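Long-range contact in putative transcription regulator (Lactobacillus plantarum WCFS1, PDB 3COL), which probably binds DNA through a TetR-type helix-turn-helix domain and regulates transcription as a dimer of two identical subunits: residues Y92-L101 / M156-T167. Sequence-based numbering, arbitrary orientation.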
loop_
_atom_site.group_PDB
_atom_site.type_symbol
_atom_site.label_atom_id
_atom_site.label_comp_id
_atom_site.label_asym_id
_atom_site.label_seq_id
_atom_site.Cartn_x
_atom_site.Cartn_y
_atom_site.Cartn_z
ATOM N N TYR A 92 -10.321 14.068 10.024
ATOM C CA TYR A 92 -9.038 13.380 9.860
ATOM C C TYR A 92 -8.795 12.903 8.431
ATOM O O TYR A 92 -7.752 13.163 7.850
ATOM C CB TYR A 92 -8.914 12.215 10.857
ATOM C CG TYR A 92 -7.691 11.366 10.620
ATOM C CD1 TYR A 92 -6.414 11.907 10.712
ATOM C CD2 TYR A 92 -7.821 10.039 10.263
ATOM C CE1 TYR A 92 -5.294 11.116 10.470
ATOM C CE2 TYR A 92 -6.726 9.260 10.008
ATOM C CZ TYR A 92 -5.472 9.808 10.109
ATOM O OH TYR A 92 -4.380 9.000 9.875
ATOM N N VAL A 93 -9.749 12.163 7.881
ATOM C CA VAL A 93 -9.584 11.591 6.579
ATOM C C VAL A 93 -9.523 12.702 5.526
ATOM O O VAL A 93 -8.803 12.587 4.547
ATOM C CB VAL A 93 -10.709 10.569 6.259
ATOM C CG1 VAL A 93 -10.500 9.963 4.865
ATOM C CG2 VAL A 93 -10.722 9.450 7.319
ATOM N N GLN A 94 -10.282 13.772 5.720
ATOM C CA GLN A 94 -10.232 14.871 4.760
ATOM C C GLN A 94 -8.849 15.557 4.730
ATOM O O GLN A 94 -8.344 15.907 3.655
ATOM C CB GLN A 94 -11.358 15.864 5.008
ATOM C CG GLN A 94 -11.229 17.154 4.236
ATOM C CD GLN A 94 -12.565 17.648 3.851
ATOM O OE1 GLN A 94 -13.464 17.783 4.695
ATOM N NE2 GLN A 94 -12.745 17.889 2.560
ATOM N N GLN A 95 -8.243 15.739 5.898
ATOM C CA GLN A 95 -6.848 16.216 5.975
ATOM C C GLN A 95 -5.826 15.271 5.287
ATOM O O GLN A 95 -4.996 15.719 4.494
ATOM C CB GLN A 95 -6.459 16.476 7.443
ATOM C CG GLN A 95 -5.045 17.054 7.657
ATOM C CD GLN A 95 -4.707 18.242 6.737
ATOM O OE1 GLN A 95 -5.554 19.099 6.442
ATOM N NE2 GLN A 95 -3.449 18.298 6.294
ATOM N N VAL A 96 -5.883 13.974 5.570
ATOM C CA VAL A 96 -4.962 12.997 4.894
ATOM C C VAL A 96 -5.115 13.115 3.374
ATOM O O VAL A 96 -4.140 13.161 2.638
ATOM C CB VAL A 96 -5.205 11.532 5.377
ATOM C CG1 VAL A 96 -4.269 10.507 4.622
ATOM C CG2 VAL A 96 -5.035 11.391 6.871
ATOM N N TYR A 97 -6.359 13.187 2.920
ATOM C CA TYR A 97 -6.708 13.362 1.510
ATOM C C TYR A 97 -6.102 14.618 0.902
ATOM O O TYR A 97 -5.390 14.531 -0.110
ATOM C CB TYR A 97 -8.238 13.350 1.363
ATOM C CG TYR A 97 -8.786 13.547 -0.022
ATOM C CD1 TYR A 97 -9.043 12.456 -0.856
ATOM C CD2 TYR A 97 -9.089 14.844 -0.492
ATOM C CE1 TYR A 97 -9.576 12.656 -2.167
ATOM C CE2 TYR A 97 -9.630 15.058 -1.781
ATOM C CZ TYR A 97 -9.867 13.957 -2.611
ATOM O OH TYR A 97 -10.376 14.168 -3.890
ATOM N N ASP A 98 -6.353 15.775 1.521
ATOM C CA ASP A 98 -5.777 17.043 1.022
ATOM C C ASP A 98 -4.259 16.978 1.048
ATOM O O ASP A 98 -3.601 17.376 0.065
ATOM C CB ASP A 98 -6.211 18.238 1.875
ATOM C CG ASP A 98 -7.702 18.564 1.747
ATOM O OD1 ASP A 98 -8.349 18.170 0.750
ATOM O OD2 ASP A 98 -8.207 19.266 2.652
ATOM N N TYR A 99 -3.720 16.521 2.184
ATOM C CA TYR A 99 -2.268 16.371 2.359
ATOM C C TYR A 99 -1.633 15.548 1.245
ATOM O O TYR A 99 -0.643 15.956 0.651
ATOM C CB TYR A 99 -1.874 15.758 3.713
ATOM C CG TYR A 99 -0.389 15.490 3.715
ATOM C CD1 TYR A 99 0.525 16.554 3.810
ATOM C CD2 TYR A 99 0.114 14.205 3.524
ATOM C CE1 TYR A 99 1.872 16.327 3.764
ATOM C CE2 TYR A 99 1.474 13.975 3.470
ATOM C CZ TYR A 99 2.340 15.037 3.592
ATOM O OH TYR A 99 3.704 14.830 3.537
ATOM N N SER A 100 -2.207 14.376 0.981
ATOM C CA SER A 100 -1.671 13.493 -0.022
ATOM C C SER A 100 -1.693 14.089 -1.438
ATOM O O SER A 100 -0.721 13.966 -2.170
ATOM C CB SER A 100 -2.378 12.126 0.028
ATOM O OG SER A 100 -1.782 11.207 -0.899
ATOM N N LEU A 101 -2.798 14.699 -1.855
ATOM C CA LEU A 101 -2.861 15.259 -3.203
ATOM C C LEU A 101 -1.897 16.409 -3.403
ATOM O O LEU A 101 -1.446 16.655 -4.531
ATOM C CB LEU A 101 -4.283 15.733 -3.535
ATOM C CG LEU A 101 -5.366 14.665 -3.571
ATOM C CD1 LEU A 101 -6.741 15.273 -3.773
ATOM C CD2 LEU A 101 -5.067 13.741 -4.725
HETATM N N MSE A 156 -7.002 2.284 9.648
HETATM C CA MSE A 156 -5.861 3.071 9.137
HETATM C C MSE A 156 -5.519 2.691 7.700
HETATM O O MSE A 156 -5.336 3.546 6.839
HETATM C CB MSE A 156 -4.626 2.837 10.016
HETATM C CG MSE A 156 -4.692 3.529 11.371
HETATM SE SE MSE A 156 -4.896 5.452 11.123
HETATM C CE MSE A 156 -3.075 5.899 10.539
ATOM N N GLY A 157 -5.443 1.390 7.463
ATOM C CA GLY A 157 -5.069 0.807 6.156
ATOM C C GLY A 157 -5.997 1.218 5.025
ATOM O O GLY A 157 -5.524 1.608 3.946
ATOM N N VAL A 158 -7.308 1.149 5.250
ATOM C CA VAL A 158 -8.270 1.550 4.232
ATOM C C VAL A 158 -8.194 3.058 3.893
ATOM O O VAL A 158 -8.275 3.436 2.710
ATOM C CB VAL A 158 -9.739 1.079 4.553
ATOM C CG1 VAL A 158 -10.333 1.797 5.785
ATOM C CG2 VAL A 158 -10.628 1.367 3.362
ATOM N N VAL A 159 -8.031 3.899 4.925
ATOM C CA VAL A 159 -7.814 5.320 4.769
ATOM C C VAL A 159 -6.577 5.585 3.920
ATOM O O VAL A 159 -6.628 6.294 2.909
ATOM C CB VAL A 159 -7.649 6.005 6.152
ATOM C CG1 VAL A 159 -7.215 7.541 6.000
ATOM C CG2 VAL A 159 -8.930 5.913 6.916
ATOM N N PHE A 160 -5.449 5.058 4.339
ATOM C CA PHE A 160 -4.214 5.386 3.662
ATOM C C PHE A 160 -4.071 4.758 2.301
ATOM O O PHE A 160 -3.594 5.416 1.354
ATOM C CB PHE A 160 -3.003 5.111 4.578
ATOM C CG PHE A 160 -2.783 6.224 5.553
ATOM C CD1 PHE A 160 -1.815 7.182 5.318
ATOM C CD2 PHE A 160 -3.619 6.364 6.675
ATOM C CE1 PHE A 160 -1.646 8.232 6.208
ATOM C CE2 PHE A 160 -3.464 7.399 7.545
ATOM C CZ PHE A 160 -2.486 8.348 7.316
ATOM N N SER A 161 -4.478 3.491 2.183
ATOM C CA SER A 161 -4.331 2.772 0.899
ATOM C C SER A 161 -5.196 3.353 -0.213
ATOM O O SER A 161 -4.726 3.528 -1.333
ATOM C CB SER A 161 -4.590 1.282 1.063
ATOM O OG SER A 161 -4.671 0.652 -0.197
ATOM N N THR A 162 -6.440 3.683 0.118
ATOM C CA THR A 162 -7.401 4.298 -0.829
ATOM C C THR A 162 -6.919 5.688 -1.288
ATOM O O THR A 162 -6.941 5.971 -2.472
ATOM C CB THR A 162 -8.819 4.429 -0.215
ATOM O OG1 THR A 162 -9.274 3.120 0.168
ATOM C CG2 THR A 162 -9.845 5.050 -1.197
ATOM N N ILE A 163 -6.495 6.528 -0.337
ATOM C CA ILE A 163 -5.953 7.828 -0.675
ATOM C C ILE A 163 -4.654 7.702 -1.457
ATOM O O ILE A 163 -4.417 8.448 -2.403
ATOM C CB ILE A 163 -5.808 8.713 0.590
ATOM C CG1 ILE A 163 -7.216 9.096 1.098
ATOM C CG2 ILE A 163 -4.918 9.921 0.311
ATOM C CD1 ILE A 163 -7.239 9.715 2.537
ATOM N N HIS A 164 -3.802 6.755 -1.077
ATOM C CA HIS A 164 -2.559 6.609 -1.791
ATOM C C HIS A 164 -2.789 6.213 -3.261
ATOM O O HIS A 164 -2.215 6.821 -4.136
ATOM C CB HIS A 164 -1.630 5.621 -1.083
ATOM C CG HIS A 164 -0.263 5.582 -1.666
ATOM N ND1 HIS A 164 0.535 4.467 -1.614
ATOM C CD2 HIS A 164 0.451 6.522 -2.325
ATOM C CE1 HIS A 164 1.681 4.718 -2.226
ATOM N NE2 HIS A 164 1.651 5.955 -2.667
ATOM N N THR A 165 -3.628 5.203 -3.507
ATOM C CA THR A 165 -3.968 4.740 -4.859
ATOM C C THR A 165 -4.553 5.878 -5.704
ATOM O O THR A 165 -4.165 6.082 -6.853
ATOM C CB THR A 165 -4.939 3.542 -4.827
ATOM O OG1 THR A 165 -4.376 2.470 -4.045
ATOM C CG2 THR A 165 -5.202 3.000 -6.230
ATOM N N HIS A 166 -5.474 6.620 -5.118
ATOM C CA HIS A 166 -6.117 7.750 -5.785
ATOM C C HIS A 166 -5.047 8.790 -6.173
ATOM O O HIS A 166 -5.054 9.311 -7.275
ATOM C CB HIS A 166 -7.195 8.319 -4.833
ATOM C CG HIS A 166 -7.960 9.491 -5.383
ATOM N ND1 HIS A 166 -8.591 9.470 -6.612
ATOM C CD2 HIS A 166 -8.235 10.703 -4.844
ATOM C CE1 HIS A 166 -9.205 10.626 -6.813
ATOM N NE2 HIS A 166 -9.001 11.392 -5.758
ATOM N N THR A 167 -4.106 9.054 -5.261
ATOM C CA THR A 167 -3.023 10.018 -5.511
ATOM C C THR A 167 -2.098 9.598 -6.657
ATOM O O THR A 167 -1.815 10.390 -7.533
ATOM C CB THR A 167 -2.186 10.223 -4.250
ATOM O OG1 THR A 167 -3.070 10.674 -3.200
ATOM C CG2 THR A 167 -1.063 11.272 -4.507
HETATM O O HOH W 1 -10.007 14.172 -6.292
#
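Two torsions bring Ile163 and Val96 together: Ile163 turns CG1 anti to its own carbonyl carbon (chi1 -69°) and extends CD1 toward helix 85-102, while Val96 holds CG1 anti to its backbone N (chi1 178°), facing the partner helix. Ile163 thereby becomes a knob in a hole formed by Val93, Val96, Tyr97 and Ser100, an example of one branched side chain filling the space between four residues of a neighbouring helix; its CD1 lies 3.7 Å from Val96 CG1, and its CG2 presses on Ser100 CB at a tight 3.4 Å. The same Val96 CG1 makes a CH-pi contact over one face of the Phe160 ring, 4.0 Å from the ring centroid. Tyr92 approaches that ring differently, bringing OH to its edge in the ring plane, 3.0 Å from Phe160 CE2.

At the C-terminal end of the interface the packing turns polar. Ser100 OG can donate to Thr167 OG1 (2.7 Å), although its proton has another acceptor within reach, and Thr167 OG1 donates to Ile163 O, reaching it from the face opposite to Thr167 N. A valine in place of Thr167 would probably leave Ser100 OG without this partner and take one of two donors from Ile163 O. Nearby, the Tyr97 and His166 rings meet rim to rim, CE1 of the tyrosine 3.6 Å from CD2 of the histidine, while His166 ND1 is hydrogen-bonded to Tyr175 OH.

Helix 152-171 also faces the second subunit, where Val158 packs on Val158 of that chain. With axes 9.6 Å apart and crossing at -29°, the two segments form a roughly parallel helix pair with a single knob-into-hole at Ile163, within the all-helical C-terminal domain expected of a TetR-family regulator.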